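Local coordinates for peptidase M3B, oligoendopeptidase F (Enterococcus faecium, PDB 2QR4), which is probably a metal-dependent endopeptidase of the M3 family that cleaves short peptides, at residues M267-R272 / Q568-L573; Y410-E415 / Y423-Y428. All blocks are in the same frame, centred on the assembly; numbering follows the deposited sequence. Where two conformers were deposited one is given.

Contact 1: residues M267-R272 / Q568-L573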
# COMPACT_ATOMS: atom_id res chain seq x y z
N MSE A 267 32.36 -8.96 19.41
CA MSE A 267 31.26 -9.56 20.16
C MSE A 267 31.75 -10.50 21.28
O MSE A 267 31.22 -10.47 22.39
CB MSE A 267 30.28 -10.25 19.21
CG MSE A 267 29.59 -9.28 18.25
SE MSE A 267 28.48 -7.88 19.10
CE MSE A 267 29.80 -6.45 19.33
N GLU A 268 32.79 -11.29 21.02
CA GLU A 268 33.42 -12.07 22.09
C GLU A 268 33.86 -11.15 23.23
O GLU A 268 33.67 -11.47 24.41
CB GLU A 268 34.62 -12.88 21.59
CG GLU A 268 34.30 -13.87 20.45
CD GLU A 268 33.60 -15.17 20.91
OE1 GLU A 268 33.35 -15.38 22.13
OE2 GLU A 268 33.29 -15.99 20.01
N LEU A 269 34.44 -10.01 22.87
CA LEU A 269 34.96 -9.10 23.89
C LEU A 269 33.80 -8.55 24.72
O LEU A 269 33.86 -8.54 25.95
CB LEU A 269 35.76 -7.97 23.26
CG LEU A 269 36.23 -6.89 24.22
CD1 LEU A 269 37.09 -7.51 25.31
CD2 LEU A 269 36.99 -5.84 23.44
N ARG A 270 32.75 -8.12 24.04
CA ARG A 270 31.57 -7.67 24.77
C ARG A 270 30.98 -8.77 25.70
O ARG A 270 30.53 -8.48 26.81
CB ARG A 270 30.54 -7.11 23.80
CG ARG A 270 29.14 -6.93 24.37
CD ARG A 270 28.24 -6.20 23.37
NE ARG A 270 28.59 -4.78 23.28
CZ ARG A 270 28.02 -3.83 24.02
NH1 ARG A 270 28.39 -2.58 23.88
NH2 ARG A 270 27.08 -4.14 24.91
N LYS A 271 31.00 -10.02 25.26
CA LYS A 271 30.51 -11.12 26.10
C LYS A 271 31.36 -11.23 27.35
O LYS A 271 30.84 -11.31 28.46
CB LYS A 271 30.52 -12.44 25.33
CG LYS A 271 30.12 -13.65 26.16
CD LYS A 271 29.70 -14.79 25.23
CE LYS A 271 29.58 -16.13 25.94
NZ LYS A 271 29.12 -17.17 24.99
N ARG A 272 32.67 -11.20 27.17
CA ARG A 272 33.59 -11.21 28.30
C ARG A 272 33.37 -10.05 29.25
O ARG A 272 33.34 -10.24 30.46
CB ARG A 272 35.05 -11.22 27.82
CG ARG A 272 35.58 -12.61 27.44
CD ARG A 272 37.11 -12.62 27.30
NE ARG A 272 37.56 -11.74 26.22
CZ ARG A 272 37.64 -12.10 24.94
NH1 ARG A 272 37.30 -13.33 24.57
NH2 ARG A 272 38.05 -11.22 24.03
N GLN A 568 43.34 -2.92 14.91
CA GLN A 568 44.38 -2.49 15.83
C GLN A 568 43.82 -1.90 17.12
O GLN A 568 44.34 -2.16 18.21
CB GLN A 568 45.49 -1.63 15.17
CG GLN A 568 45.05 -0.54 14.26
CD GLN A 568 46.22 0.04 13.46
OE1 GLN A 568 46.28 -0.09 12.24
NE2 GLN A 568 47.14 0.69 14.15
N ARG A 569 42.74 -1.14 17.04
CA ARG A 569 42.17 -0.57 18.25
C ARG A 569 41.47 -1.64 19.10
O ARG A 569 41.50 -1.61 20.32
CB ARG A 569 41.29 0.62 17.91
CG ARG A 569 42.09 1.78 17.24
CD ARG A 569 41.20 2.99 16.94
NE ARG A 569 42.01 4.13 16.59
CZ ARG A 569 41.53 5.29 16.15
NH1 ARG A 569 40.23 5.44 15.98
NH2 ARG A 569 42.37 6.29 15.86
N LEU A 570 40.88 -2.62 18.43
CA LEU A 570 40.30 -3.77 19.09
C LEU A 570 41.38 -4.52 19.87
O LEU A 570 41.22 -4.79 21.07
CB LEU A 570 39.61 -4.66 18.05
CG LEU A 570 39.08 -6.04 18.45
CD1 LEU A 570 38.23 -5.91 19.69
CD2 LEU A 570 38.27 -6.62 17.31
N ASN A 571 42.48 -4.85 19.18
CA ASN A 571 43.62 -5.51 19.80
C ASN A 571 44.18 -4.74 21.01
O ASN A 571 44.53 -5.34 22.03
CB ASN A 571 44.73 -5.78 18.77
CG ASN A 571 44.45 -7.00 17.90
OD1 ASN A 571 43.56 -7.81 18.21
ND2 ASN A 571 45.23 -7.17 16.82
N GLU A 572 44.25 -3.42 20.89
CA GLU A 572 44.73 -2.58 22.00
C GLU A 572 43.76 -2.60 23.19
O GLU A 572 44.18 -2.63 24.34
CB GLU A 572 45.02 -1.14 21.54
CG GLU A 572 45.45 -0.19 22.67
CD GLU A 572 45.64 1.26 22.23
OE1 GLU A 572 45.36 1.59 21.05
OE2 GLU A 572 46.08 2.08 23.08
N LEU A 573 42.46 -2.60 22.91
CA LEU A 573 41.45 -2.66 23.97
C LEU A 573 41.52 -3.98 24.75
O LEU A 573 41.46 -3.99 25.98
CB LEU A 573 40.04 -2.47 23.38
CG LEU A 573 38.88 -2.50 24.38
CD1 LEU A 573 39.08 -1.47 25.52
CD2 LEU A 573 37.56 -2.29 23.67
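Leu573, which meets Leu269 across this contact, is tied into its own helix by the hydrogen bond from Leu573 N to Arg569 O, 2.9 Å long. No hydrogen bond passes between segments 267-272 and 568-573. The contact joins mid-chain helix 260-274 to helix 557-579, close to the C terminus, in a largely helical M3-family fold; the atoms that meet are all apolar. Three leucines carry it, all buried. Leu269 CD2 makes every close approach from its side, lying 3.6 Å from Leu573 CD2 and 4.0 Å from Leu570 CD1. The two partners stand one turn apart on the same face of their helix, with the single methyl of Leu269 touching both. CB of Leu269 already faces the other helix; with CG anti to the backbone N (chi1 174°) and chi2 at 58°, CD2 is the methyl that reaches the pair. The side chains of Leu269 and Leu570 run alongside each other, pointing opposite ways, whereas Leu573 and Leu269 cross at a slant. The interface is slight: the segments bury 111 Å² together, and the nearest CA atoms, those of Leu269 and Leu570, are 8.9 Å apart. Helix 418-454 covers Leu573 through Ala422 and Leu429. Behind its methyl, the branch carbon of Leu573 also comes close, CG standing 4.0 Å from Leu269 CD2.

Contact 2: residues Y410-E415 / Y423-Y428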
# COMPACT_ATOMS: atom_id res chain seq x y z
N TYR A 410 43.64 12.08 18.52
CA TYR A 410 44.32 13.01 19.43
C TYR A 410 44.28 12.52 20.88
O TYR A 410 45.28 12.59 21.59
CB TYR A 410 43.75 14.43 19.32
CG TYR A 410 44.33 15.37 20.35
CD1 TYR A 410 45.63 15.82 20.23
CD2 TYR A 410 43.58 15.79 21.44
CE1 TYR A 410 46.17 16.66 21.17
CE2 TYR A 410 44.11 16.63 22.38
CZ TYR A 410 45.41 17.06 22.24
OH TYR A 410 45.96 17.91 23.18
N LEU A 411 43.11 12.03 21.31
CA LEU A 411 42.93 11.52 22.67
C LEU A 411 43.84 10.32 22.92
O LEU A 411 44.52 10.25 23.94
CB LEU A 411 41.45 11.13 22.91
CG LEU A 411 40.43 12.28 23.05
CD1 LEU A 411 38.98 11.79 23.15
CD2 LEU A 411 40.75 13.20 24.23
N LEU A 412 43.87 9.40 21.97
CA LEU A 412 44.68 8.18 22.05
C LEU A 412 46.17 8.47 22.02
O LEU A 412 46.98 7.63 22.43
CB LEU A 412 44.31 7.22 20.91
CG LEU A 412 43.25 6.11 21.10
CD1 LEU A 412 42.34 6.27 22.29
CD2 LEU A 412 42.44 5.86 19.83
N GLU A 413 46.56 9.65 21.55
CA GLU A 413 47.97 10.01 21.58
C GLU A 413 48.33 10.80 22.84
O GLU A 413 49.50 11.06 23.08
CB GLU A 413 48.40 10.79 20.34
CG GLU A 413 48.11 10.08 19.02
CD GLU A 413 48.57 10.88 17.80
OE1 GLU A 413 48.39 10.40 16.66
OE2 GLU A 413 49.11 11.99 17.97
N THR A 414 47.34 11.19 23.65
CA THR A 414 47.65 12.03 24.83
C THR A 414 47.18 11.46 26.16
O THR A 414 47.80 11.70 27.18
CB THR A 414 47.07 13.45 24.71
OG1 THR A 414 45.64 13.37 24.55
CG2 THR A 414 47.69 14.20 23.54
N GLU A 415 46.07 10.73 26.15
CA GLU A 415 45.53 10.14 27.37
C GLU A 415 46.38 9.00 27.88
O GLU A 415 46.75 8.10 27.13
CB GLU A 415 44.10 9.65 27.11
CG GLU A 415 43.13 10.78 26.88
CD GLU A 415 43.16 11.80 28.01
OE1 GLU A 415 43.55 11.43 29.14
OE2 GLU A 415 42.81 12.97 27.75
N TYR A 423 37.77 3.76 27.35
CA TYR A 423 36.52 4.39 26.98
C TYR A 423 36.56 4.85 25.53
O TYR A 423 35.62 4.59 24.78
CB TYR A 423 36.15 5.59 27.88
CG TYR A 423 34.80 6.15 27.50
CD1 TYR A 423 34.69 7.24 26.64
CD2 TYR A 423 33.63 5.54 27.94
CE1 TYR A 423 33.45 7.73 26.26
CE2 TYR A 423 32.39 6.01 27.58
CZ TYR A 423 32.30 7.11 26.74
OH TYR A 423 31.04 7.57 26.39
N VAL A 424 37.63 5.52 25.12
CA VAL A 424 37.65 6.03 23.75
C VAL A 424 37.88 4.95 22.69
O VAL A 424 37.32 5.00 21.60
CB VAL A 424 38.48 7.33 23.58
CG1 VAL A 424 39.17 7.73 24.87
CG2 VAL A 424 39.41 7.26 22.39
N LEU A 425 38.65 3.93 23.04
CA LEU A 425 38.82 2.78 22.16
C LEU A 425 37.46 2.14 21.87
O LEU A 425 37.09 1.91 20.71
CB LEU A 425 39.75 1.76 22.81
CG LEU A 425 41.20 1.61 22.33
CD1 LEU A 425 41.61 2.61 21.26
CD2 LEU A 425 42.16 1.63 23.51
N ASN A 426 36.70 1.88 22.92
CA ASN A 426 35.40 1.22 22.77
C ASN A 426 34.32 2.12 22.14
O ASN A 426 33.48 1.65 21.38
CB ASN A 426 34.94 0.64 24.09
CG ASN A 426 33.62 -0.08 23.97
OD1 ASN A 426 32.59 0.46 24.34
ND2 ASN A 426 33.65 -1.31 23.44
N HIS A 427 34.35 3.40 22.47
CA HIS A 427 33.47 4.38 21.84
C HIS A 427 33.65 4.34 20.32
O HIS A 427 32.67 4.32 19.57
CB HIS A 427 33.78 5.77 22.41
CG HIS A 427 33.12 6.90 21.67
ND1 HIS A 427 31.82 7.29 21.91
CD2 HIS A 427 33.60 7.76 20.74
CE1 HIS A 427 31.52 8.33 21.15
NE2 HIS A 427 32.59 8.63 20.43
N TYR A 428 34.90 4.30 19.86
CA TYR A 428 35.20 4.19 18.43
C TYR A 428 34.72 2.85 17.83
O TYR A 428 34.13 2.83 16.75
CB TYR A 428 36.71 4.36 18.14
CG TYR A 428 37.06 4.10 16.69
CD1 TYR A 428 36.84 5.08 15.71
CD2 TYR A 428 37.56 2.85 16.27
CE1 TYR A 428 37.13 4.84 14.38
CE2 TYR A 428 37.86 2.61 14.93
CZ TYR A 428 37.64 3.60 13.99
OH TYR A 428 37.92 3.39 12.67
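Flat groups stand aside from the Leu412-Leu425 contact: the ring of Tyr410 has Thr414 OG1 above one face, 4.2 Å from its plane and displaced toward the rim. Lys304 and Ala308 of helix 302-308 also touch Tyr410, and its OH makes a weak hydrogen bond to Glu307. The ring of Tyr428 forms a cation-pi pair with Arg569, and that of His427 meets Phe365 with the planes about 45° apart. The two segments form an antiparallel helical hairpin, the end of helix 394-414 turning back into helix 418-454. Their short axes approach to 10.4 Å with 154° between their N-to-C directions, and no hydrogen bond crosses between them. Between the two segments the touching atoms are all aliphatic carbons. Leu412 CD2 rests 3.6 Å from Leu425 CD1, one side chain lying askew over the other, and Leu412 CG is 3.9 Å from the same methyl. Leu411 adds a looser touch, its CB 4.4 Å from Val424 CG2. The modelled approach of Leu412 to the same Val424 methyl is too short for two carbons and is therefore doubtful. Val424 (chi1 4°), Leu412 and Leu425 are all built away from staggered torsions, so the methyl positions, and with them the 3.6 Å approach of Leu412 CD2 to Leu425 CD1, are less certain than the pairing of the residues. Arg421 is a polar tie at the turn, its NH1 bonding to both Leu412 O and Glu415 O. Leu411 O accepts from Thr414 N and Glu415 N. Within the first segment, Thr414 OG1 donates to Tyr410 O over 3.1 Å, from a position tilted out of the carbonyl plane.

Overall arrangement
From the N terminus, the chain first supplies 267-272 on helix 260-274, then 410-415 and 423-428, and only near its end 568-573 on helix 557-579. Contact 2 closes a short hairpin with seven residues between its segments; contact 1 closes a span of 295 residues that contains it. Their centres are 14 Å apart, and they touch through helix 557-579, which packs against both helices of the hairpin. Arg569 is one link between them: NH1 lies 3.4 Å from Tyr428 CD1 in a cation-pi pair, while NH2 forms a salt bridge with Glu409. Arg421, between the hairpin's segments, also forms a salt bridge with Glu572.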